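Local coordinates for inactivation-no-after-potential D protein (Drosophila melanogaster, PDB 5F67) that probably serves as a PDZ scaffold of photoreceptor signalling, one of whose domains binds the tail of the TRP channel, at residues 60-64 and 65-69; 94-97 and 98-102. One frame throughout, in Å; residues are numbered along the deposited sequence.

Contact 1: 60-64 and 65-69; sequences SNAEL and AGVKV
The chain from Ala62 to Val67 ends a short helix by curling back on itself: Val67 N reaches Ala62 O at 3.1 Å, and inside that loop Gly66 N bonds to Glu63 O, also at 3.1 Å. The inner bond comes in from above the Glu63 carbonyl plane rather than along a lone pair, whereas Val67 N meets its acceptor far more nearly head-on. Ala65 N still makes the helical bond to Asn61 O (3.0 Å), although that bond is rather bent, with an N-H...O angle of 135°. Gly66 supplies the reversal with a positive phi of 89°; having no CB, it avoids pressing one against the preceding carbonyl oxygen. Beside the outer bond, Ala62 CB lies 3.9 Å from Val67 CG2. That methyl is anti to Val67's carbonyl carbon, which brings it in alongside the Ala62 carbonyl as well. Both side chains are buried and continue onto Ile37, so a small residue and a branched apolar one suit the inner side of the turn. Glu63, extended from CB through CG, turns outward and its carboxylate bonds to Gly59 N, while its backbone oxygen takes a second donor, a water, besides Gly66 N. This water also donates to Val67 O and accepts from Lys68 NZ at 2.6 Å, tying the ammonium group back to the turn. At the other end Ser60 is the N-cap, its OG accepting from Glu63 N at 3.3 Å. The paired bonds, the glycine with positive phi and the apolar contact between Ala62 and Val67 make a Schellman motif, here closing helix 61-64, the short helix of the PDZ fold, ahead of strand 72-76.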
loop_
_atom_site.group_PDB
_atom_site.type_symbol
_atom_site.label_atom_id
_atom_site.label_comp_id
_atom_site.label_asym_id
_atom_site.label_seq_id
_atom_site.Cartn_x
_atom_site.Cartn_y
_atom_site.Cartn_z
ATOM N N SER A 60 7.534 9.399 5.910
ATOM C CA SER A 60 7.933 8.393 4.926
ATOM C C SER A 60 7.554 8.810 3.501
ATOM O O SER A 60 6.751 9.728 3.295
ATOM C CB SER A 60 7.288 7.043 5.257
ATOM O OG SER A 60 5.880 7.091 5.030
ATOM N N ASN A 61 8.136 8.137 2.511
ATOM C CA ASN A 61 7.817 8.422 1.113
ATOM C C ASN A 61 6.374 8.066 0.768
ATOM O O ASN A 61 5.766 8.704 -0.097
ATOM C CB ASN A 61 8.785 7.688 0.185
ATOM C CG ASN A 61 10.203 8.211 0.297
ATOM O OD1 ASN A 61 10.438 9.304 0.822
ATOM N ND2 ASN A 61 11.156 7.437 -0.205
ATOM N N ALA A 62 5.818 7.046 1.427
ATOM C CA ALA A 62 4.416 6.725 1.187
ATOM C C ALA A 62 3.530 7.868 1.659
ATOM O O ALA A 62 2.565 8.231 0.983
ATOM C CB ALA A 62 4.014 5.422 1.875
ATOM N N GLU A 63 3.850 8.439 2.818
ATOM C CA GLU A 63 3.055 9.563 3.316
ATOM C C GLU A 63 3.170 10.748 2.354
ATOM O O GLU A 63 2.169 11.388 2.007
ATOM C CB GLU A 63 3.498 9.971 4.724
ATOM C CG GLU A 63 2.621 11.056 5.345
ATOM C CD GLU A 63 3.173 11.600 6.648
ATOM O OE1 GLU A 63 2.397 11.690 7.627
ATOM O OE2 GLU A 63 4.373 11.956 6.691
ATOM N N LEU A 64 4.396 11.026 1.914
ATOM C CA LEU A 64 4.640 12.125 0.982
ATOM C C LEU A 64 3.910 11.976 -0.350
ATOM O O LEU A 64 3.557 12.983 -0.971
ATOM C CB LEU A 64 6.146 12.301 0.754
ATOM C CG LEU A 64 6.865 12.850 1.990
ATOM C CD1 LEU A 64 8.374 12.735 1.856
ATOM C CD2 LEU A 64 6.459 14.301 2.221
ATOM N N ALA A 65 3.680 10.733 -0.776
ATOM C CA ALA A 65 3.020 10.445 -2.054
ATOM C C ALA A 65 1.503 10.429 -1.959
ATOM O O ALA A 65 0.812 10.238 -2.963
ATOM C CB ALA A 65 3.507 9.119 -2.617
ATOM N N GLY A 66 0.973 10.604 -0.756
ATOM C CA GLY A 66 -0.470 10.674 -0.601
ATOM C C GLY A 66 -1.162 9.341 -0.367
ATOM O O GLY A 66 -2.376 9.238 -0.559
ATOM N N VAL A 67 -0.412 8.322 0.047
ATOM C CA VAL A 67 -1.039 7.067 0.475
ATOM C C VAL A 67 -1.804 7.382 1.759
ATOM O O VAL A 67 -1.285 8.112 2.616
ATOM C CB VAL A 67 0.025 5.994 0.763
ATOM C CG1 VAL A 67 -0.622 4.682 1.251
ATOM C CG2 VAL A 67 0.880 5.760 -0.485
ATOM N N LYS A 68 -3.032 6.870 1.890
ATOM C CA LYS A 68 -3.823 7.111 3.096
ATOM C C LYS A 68 -4.160 5.805 3.791
ATOM O O LYS A 68 -4.382 4.781 3.128
ATOM C CB LYS A 68 -5.139 7.825 2.763
ATOM C CG LYS A 68 -4.970 9.124 2.005
ATOM C CD LYS A 68 -4.027 10.073 2.723
ATOM C CE LYS A 68 -3.880 11.373 1.935
ATOM N NZ LYS A 68 -2.676 12.148 2.343
ATOM N N VAL A 69 -4.193 5.844 5.122
ATOM C CA VAL A 69 -4.687 4.706 5.894
ATOM C C VAL A 69 -6.118 4.421 5.455
ATOM O O VAL A 69 -6.931 5.346 5.323
ATOM C CB VAL A 69 -4.634 4.976 7.416
ATOM C CG1 VAL A 69 -5.286 3.838 8.199
ATOM C CG2 VAL A 69 -3.182 5.179 7.873
HETATM O O HOH W 1 -0.600 10.632 2.947
#

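Contact 2: 94-97 and 98-102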
loop_
_atom_site.group_PDB
_atom_site.type_symbol
_atom_site.label_atom_id
_atom_site.label_comp_id
_atom_site.label_asym_id
_atom_site.label_seq_id
_atom_site.Cartn_x
_atom_site.Cartn_y
_atom_site.Cartn_z
ATOM N N LYS A 94 7.552 -6.368 0.133
ATOM C CA LYS A 94 8.901 -6.542 0.667
ATOM C C LYS A 94 9.948 -6.739 -0.421
ATOM O O LYS A 94 11.053 -6.219 -0.311
ATOM C CB LYS A 94 8.938 -7.715 1.645
ATOM C CG LYS A 94 8.121 -7.471 2.895
ATOM C CD LYS A 94 7.939 -8.761 3.690
ATOM C CE LYS A 94 9.150 -9.065 4.552
ATOM N NZ LYS A 94 8.975 -8.577 5.947
ATOM N N ARG A 95 9.597 -7.469 -1.478
ATOM C CA ARG A 95 10.570 -7.778 -2.534
ATOM C C ARG A 95 10.836 -6.627 -3.499
ATOM O O ARG A 95 11.906 -6.559 -4.102
ATOM C CB ARG A 95 10.139 -9.009 -3.333
ATOM C CG ARG A 95 10.189 -10.291 -2.517
ATOM C CD ARG A 95 10.092 -11.523 -3.403
ATOM N NE ARG A 95 8.837 -11.548 -4.143
ATOM C CZ ARG A 95 7.700 -12.041 -3.662
ATOM N NH1 ARG A 95 7.663 -12.553 -2.435
ATOM N NH2 ARG A 95 6.604 -12.024 -4.406
ATOM N N ALA A 96 9.862 -5.739 -3.654
ATOM C CA ALA A 96 9.976 -4.631 -4.602
ATOM C C ALA A 96 11.098 -3.685 -4.202
ATOM O O ALA A 96 11.270 -3.386 -3.019
ATOM C CB ALA A 96 8.646 -3.880 -4.697
ATOM N N GLU A 97 11.869 -3.219 -5.186
ATOM C CA GLU A 97 12.984 -2.316 -4.918
ATOM C C GLU A 97 12.804 -1.059 -5.742
ATOM O O GLU A 97 12.094 -1.070 -6.744
ATOM C CB GLU A 97 14.314 -2.946 -5.336
ATOM C CG GLU A 97 14.619 -4.317 -4.744
ATOM C CD GLU A 97 15.791 -4.991 -5.450
ATOM O OE1 GLU A 97 15.854 -6.239 -5.459
ATOM O OE2 GLU A 97 16.649 -4.269 -6.003
ATOM N N GLY A 98 13.463 0.017 -5.326
ATOM C CA GLY A 98 13.456 1.246 -6.094
ATOM C C GLY A 98 12.111 1.931 -6.022
ATOM O O GLY A 98 11.456 1.923 -4.970
ATOM N N VAL A 99 11.689 2.512 -7.139
ATOM C CA VAL A 99 10.356 3.111 -7.220
ATOM C C VAL A 99 9.283 2.042 -7.387
ATOM O O VAL A 99 9.260 1.310 -8.380
ATOM C CB VAL A 99 10.264 4.110 -8.369
ATOM C CG1 VAL A 99 8.860 4.729 -8.433
ATOM C CG2 VAL A 99 11.296 5.210 -8.167
ATOM N N VAL A 100 8.379 1.983 -6.412
ATOM C CA VAL A 100 7.350 0.957 -6.381
ATOM C C VAL A 100 6.036 1.598 -6.783
ATOM O O VAL A 100 5.610 2.594 -6.190
ATOM C CB VAL A 100 7.227 0.327 -4.978
ATOM C CG1 VAL A 100 6.195 -0.818 -4.988
ATOM C CG2 VAL A 100 8.588 -0.185 -4.502
ATOM N N THR A 101 5.422 1.046 -7.824
ATOM C CA THR A 101 4.166 1.555 -8.343
ATOM C C THR A 101 3.054 0.876 -7.560
ATOM O O THR A 101 3.015 -0.356 -7.468
ATOM C CB THR A 101 3.992 1.174 -9.815
ATOM O OG1 THR A 101 5.101 1.666 -10.576
ATOM C CG2 THR A 101 2.681 1.754 -10.374
ATOM N N MET A 102 2.154 1.660 -6.981
ATOM C CA MET A 102 1.009 1.061 -6.314
ATOM C C MET A 102 -0.273 1.669 -6.862
ATOM O O MET A 102 -0.337 2.870 -7.114
ATOM C CB MET A 102 1.091 1.292 -4.807
ATOM C CG MET A 102 2.272 0.571 -4.153
ATOM S SD MET A 102 2.237 0.713 -2.357
ATOM C CE MET A 102 2.785 2.405 -2.124
HETATM O O HOH W 2 9.931 -1.553 -7.902
#
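Ala96 and Val100 face each other across the tight part of this turn, where the chain leaves helix 86-95 and enters strand 99-105. Ala96 CB approaches Val100 CG2 to 3.7 Å and CG1 to 3.9 Å, nestling against the fork of the two methyls rather than touching one alone. The fork is set by Val100's first torsion, chi1 -176°, which puts CG1 anti to the backbone N and CG2 anti to the carbonyl carbon. Val100 is buried and also packs on Leu35 and Val76, so a beta-branched apolar residue suits a strand position facing the interior; the single methyl of Ala96 suits a turn in which Ala96 CA and Val100 CA come within 6.4 Å.

The outer side is looser. Glu97 is exposed, and its chain, extended beyond CG, carries the carboxylate away from the strand, a natural place for a charged residue. Gly98 takes a positive phi of 72° with psi -142°, an unusual combination in which a CB would collide with Glu97 O. Val99 points away from the turn and leans on Gln28 and Arg30 of the neighbouring strand. No direct hydrogen bond joins 94-97 to 98-102. A water spans the gap instead, donating to Glu97 O at a short 2.5 Å and to Val99 O at 3.0 Å, and so satisfies two acceptors that could not bond to one another. Ala96 O, for its part, accepts from Lys31 NZ.

The chemistry implies that, between the two segments themselves, apolar packing and a shared water join the turn, whose bend a side chain at Gly98 would obstruct, while backbone bonds to the chain alongside tie down the strand side, Gly98 pairing with Lys31 and Val100 with Val29.

Both contacts are local turns at the C-terminal ends of helices in the same PDZ domain, and their centres lie about 14 Å apart. Contact 1 comes first along the chain, closing helix 61-64 ahead of strand 72-76; contact 2 follows, carrying helix 86-95 into strand 99-105. The two strands they lead towards are antiparallel neighbours in one sheet, and strand 25-30 is approached by side chains from both regions. They meet in the interior through Val67 CG2 and Met102 CE, 4.2 Å apart. Both regions also pack on the bound peptide, through Glu63 and Val69 in contact 1 and Lys94 in contact 2, consistent with both lying close to the target-binding surface.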